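Local coordinates for protein endolysin (Clostridium phage phiCD27, PDB 3QAY) that probably cleaves the amide bond between N-acetylmuramic acid and L-alanine in Clostridium difficile peptidoglycan, acting as a zinc-dependent phage amidase, at residues A[18-21]-A[25-28]; A[145-150]-A[164-169]. All coordinates share one frame; numbering follows the deposited sequence.

How the contacts relate
Contact 1 comes first along the chain: it folds the loop after strand 3-8 against the start of helix 27-44, where the zinc ligand Glu27 sits. Contact 2 follows, setting residues 145-150 of strand 140-148, in the six-stranded mixed sheet, against helix 152-175. Their centres lie about 14 Å apart, yet they touch. Val25 N probably donates a hydrogen bond to Cys149 O (3.3 Å), and Ala21 packs on Cys149. Helix 27-44 joins them further, because Ile166 of contact 2 also packs on it. The backbone around the zinc ligand Glu27 is thus joined to the buried helix-sheet layer of contact 2.

Contact 1 of 2, residues A[18-21]-A[25-28]; sequences CTSA and VNEY. With ZN (zinc ion), chain E.
Glu27 reaches across to Ala21 with one carboxylate oxygen and grips the zinc ion with the other. Its CG lies anti to the backbone N (chi1 167°) and the chain runs on extended, carrying Glu27 OE2 to 2.1 Å from zinc. Ala21 N donates to Glu27 OE1 at 2.8 Å, approaching on the anti side and somewhat out of the carboxylate plane. In the other direction, Glu27 N donates to Ala21 O at 3.1 Å, so this pair is joined twice.

Ser20 links the two segments. Ser20 OG accepts from Tyr28 N (3.0 Å) in the first turn of the helix, while donating to Ala21 O from the face of that carbonyl opposite to Glu27 N. Asn26 occupies the N-cap position beside it. Cys18 adds an apolar flank: Cys18 SG lies 3.6 Å from Tyr28 CB and obliquely beside the ring, whose hydroxyl is hydrogen-bonded to Glu56.

His10, His85 and a water also bind the zinc, and Leu86 N donates to Glu27 OE2. With OE1 and OE2 both engaged, the carboxylate's rotation should be restricted; Ala21 N probably acts as a second-shell group that helps orient this zinc ligand, as suits a metal-dependent amidase.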
# COMPACT_ATOMS: atom_id res chain seq x y z
N CYS A 18 13.79 -4.32 -11.28
CA CYS A 18 12.64 -4.00 -10.43
C CYS A 18 12.97 -2.78 -9.57
O CYS A 18 14.02 -2.73 -8.93
CB CYS A 18 12.29 -5.18 -9.53
SG CYS A 18 10.79 -4.92 -8.60
N THR A 19 12.07 -1.80 -9.55
CA THR A 19 12.37 -0.52 -8.92
C THR A 19 12.07 -0.51 -7.41
O THR A 19 12.33 0.49 -6.73
CB THR A 19 11.62 0.62 -9.61
OG1 THR A 19 10.20 0.43 -9.46
CG2 THR A 19 11.98 0.67 -11.10
N SER A 20 11.55 -1.62 -6.90
CA SER A 20 11.16 -1.71 -5.49
C SER A 20 12.34 -2.11 -4.61
O SER A 20 13.39 -2.53 -5.10
CB SER A 20 10.02 -2.73 -5.32
OG SER A 20 10.48 -4.07 -5.32
N ALA A 21 12.15 -1.98 -3.30
CA ALA A 21 13.09 -2.58 -2.35
C ALA A 21 13.05 -4.10 -2.49
O ALA A 21 12.05 -4.67 -2.94
CB ALA A 21 12.76 -2.17 -0.92
N VAL A 25 11.97 -10.73 1.00
CA VAL A 25 10.93 -10.83 -0.02
C VAL A 25 11.03 -9.61 -0.93
O VAL A 25 11.47 -8.54 -0.50
CB VAL A 25 9.52 -10.91 0.61
CG1 VAL A 25 9.18 -9.62 1.36
CG2 VAL A 25 8.46 -11.24 -0.46
N ASN A 26 10.66 -9.77 -2.20
CA ASN A 26 10.63 -8.63 -3.10
C ASN A 26 9.38 -7.80 -2.82
O ASN A 26 8.28 -8.34 -2.74
CB ASN A 26 10.67 -9.07 -4.57
CG ASN A 26 10.87 -7.90 -5.51
OD1 ASN A 26 12.00 -7.46 -5.77
ND2 ASN A 26 9.77 -7.40 -6.05
N GLU A 27 9.57 -6.49 -2.67
CA GLU A 27 8.47 -5.59 -2.33
C GLU A 27 7.40 -5.59 -3.41
O GLU A 27 6.22 -5.80 -3.11
CB GLU A 27 9.01 -4.17 -2.11
CG GLU A 27 7.94 -3.10 -2.07
CD GLU A 27 8.50 -1.71 -1.87
OE1 GLU A 27 9.74 -1.53 -1.92
OE2 GLU A 27 7.68 -0.79 -1.68
N TYR A 28 7.80 -5.36 -4.65
CA TYR A 28 6.85 -5.29 -5.76
C TYR A 28 6.02 -6.57 -5.88
O TYR A 28 4.79 -6.50 -5.98
CB TYR A 28 7.57 -5.01 -7.08
CG TYR A 28 6.70 -5.13 -8.31
CD1 TYR A 28 5.87 -4.08 -8.71
CD2 TYR A 28 6.72 -6.28 -9.08
CE1 TYR A 28 5.08 -4.19 -9.85
CE2 TYR A 28 5.93 -6.40 -10.22
CZ TYR A 28 5.11 -5.36 -10.59
OH TYR A 28 4.33 -5.48 -11.72
ZN ZN E . 8.19 1.21 -1.95
O HOH W 1 8.98 3.47 -2.37

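Contact 2 of 2, residues A[145-150]-A[164-169]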
# COMPACT_ATOMS: atom_id res chain seq x y z
N GLU A 145 3.11 1.35 4.18
CA GLU A 145 4.32 0.55 4.29
C GLU A 145 4.01 -0.54 5.33
O GLU A 145 4.24 -0.35 6.53
CB GLU A 145 5.49 1.43 4.75
CG GLU A 145 5.77 2.63 3.83
CD GLU A 145 7.01 2.46 2.96
OE1 GLU A 145 7.79 1.51 3.18
OE2 GLU A 145 7.22 3.30 2.07
N SER A 146 3.50 -1.67 4.85
CA SER A 146 2.91 -2.71 5.71
C SER A 146 3.88 -3.32 6.71
O SER A 146 3.53 -3.54 7.87
CB SER A 146 2.31 -3.83 4.86
OG SER A 146 1.17 -3.39 4.14
N PHE A 147 5.09 -3.62 6.23
CA PHE A 147 6.17 -4.16 7.05
C PHE A 147 7.48 -4.06 6.26
O PHE A 147 7.47 -3.63 5.11
CB PHE A 147 5.89 -5.62 7.46
CG PHE A 147 5.71 -6.56 6.30
CD1 PHE A 147 6.80 -7.17 5.69
CD2 PHE A 147 4.44 -6.84 5.81
CE1 PHE A 147 6.63 -8.03 4.61
CE2 PHE A 147 4.26 -7.70 4.74
CZ PHE A 147 5.35 -8.30 4.14
N PHE A 148 8.61 -4.44 6.88
CA PHE A 148 9.92 -4.34 6.23
C PHE A 148 10.23 -5.59 5.40
O PHE A 148 10.24 -6.71 5.91
CB PHE A 148 11.03 -4.08 7.25
CG PHE A 148 11.13 -2.64 7.68
CD1 PHE A 148 12.24 -1.87 7.36
CD2 PHE A 148 10.09 -2.04 8.39
CE1 PHE A 148 12.33 -0.54 7.75
CE2 PHE A 148 10.17 -0.70 8.78
CZ PHE A 148 11.30 0.04 8.46
N CYS A 149 10.50 -5.39 4.11
CA CYS A 149 10.83 -6.51 3.23
C CYS A 149 12.24 -7.07 3.46
O CYS A 149 12.59 -8.11 2.90
CB CYS A 149 10.66 -6.10 1.77
SG CYS A 149 12.01 -5.09 1.15
N ASP A 150 13.04 -6.39 4.28
CA ASP A 150 14.41 -6.83 4.58
C ASP A 150 14.57 -7.28 6.04
O ASP A 150 15.69 -7.40 6.53
CB ASP A 150 15.41 -5.72 4.24
CG ASP A 150 15.21 -4.45 5.06
OD1 ASP A 150 14.15 -4.31 5.72
OD2 ASP A 150 16.11 -3.58 5.04
N GLU A 164 -4.64 -12.41 3.45
CA GLU A 164 -5.97 -12.16 4.02
C GLU A 164 -5.88 -11.53 5.40
O GLU A 164 -6.67 -10.65 5.75
CB GLU A 164 -6.72 -13.49 4.11
CG GLU A 164 -8.07 -13.48 4.78
CD GLU A 164 -8.69 -14.86 4.72
OE1 GLU A 164 -8.65 -15.58 5.74
OE2 GLU A 164 -9.14 -15.23 3.62
N GLY A 165 -4.92 -12.01 6.20
CA GLY A 165 -4.67 -11.45 7.53
C GLY A 165 -4.19 -10.01 7.49
O GLY A 165 -4.63 -9.19 8.30
N ILE A 166 -3.28 -9.70 6.58
CA ILE A 166 -2.81 -8.33 6.38
C ILE A 166 -3.95 -7.46 5.84
O ILE A 166 -4.18 -6.35 6.32
CB ILE A 166 -1.62 -8.27 5.38
CG1 ILE A 166 -0.37 -8.86 6.02
CG2 ILE A 166 -1.36 -6.82 4.93
CD1 ILE A 166 0.44 -7.87 6.83
N ALA A 167 -4.64 -7.97 4.82
CA ALA A 167 -5.77 -7.28 4.21
C ALA A 167 -6.84 -6.91 5.24
O ALA A 167 -7.30 -5.77 5.29
CB ALA A 167 -6.38 -8.12 3.09
N LYS A 168 -7.22 -7.87 6.06
CA LYS A 168 -8.27 -7.65 7.05
C LYS A 168 -7.93 -6.49 7.99
O LYS A 168 -8.80 -5.70 8.32
CB LYS A 168 -8.54 -8.93 7.85
CG LYS A 168 -9.75 -8.85 8.80
CD LYS A 168 -10.01 -10.20 9.49
CE LYS A 168 -11.18 -10.12 10.48
NZ LYS A 168 -10.95 -10.95 11.70
N LEU A 169 -6.66 -6.40 8.39
CA LEU A 169 -6.23 -5.34 9.31
C LEU A 169 -6.30 -3.96 8.65
O LEU A 169 -6.76 -2.99 9.26
CB LEU A 169 -4.82 -5.61 9.84
CG LEU A 169 -4.67 -6.80 10.80
CD1 LEU A 169 -3.20 -7.02 11.18
CD2 LEU A 169 -5.51 -6.57 12.05
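Ile166 lays its two branches against two consecutive residues, Ser146 and Phe147, with CD1 beside the ring of Phe147 and CG2 beside the hydroxyl of Ser146. The ring is met obliquely, with Ile166 CD1 4.3 Å from Phe147 CD2. The other branch keeps a similar spacing, 4.3 Å from Ile166 CG2 to Ser146 OG. These are loose van der Waals contacts, and no hydrogen bond crosses between 145-150 and 164-169.

The fork in the isoleucine is what lets one residue serve two neighbours. A chi2 of -87° bends CD1 away from an extended course and up to the aromatic ring, whereas CG2 branches directly from CB to the serine. On the strand side, the chain turns a corner at Phe147, yet the CB atoms of Ser146 and Phe147 both head for the helix. Phe147 CG lies between the backbone N and the carbonyl carbon (chi1 59°). The isoleucine supplies most of the reach across: the nearest CA atoms, those of Ser146 and Ile166, stand 8.0 Å apart. All three touching residues are buried, although they share only 87 Å² of surface; other residues complete the layer around them.

Tyr30 of helix 27-44 meets the Phe147 ring edge-to-face and also touches Ile166, which Leu34 and Phe120 border as well. Phe147 further packs on Tyr155 and Ala158, earlier in helix 152-175, and on Leu86 of strand 80-87. Two helices thus converge on strand 140-148, which Ser146 and Phe147 join to strand 80-87 through backbone hydrogen bonds with His85 and Asn87.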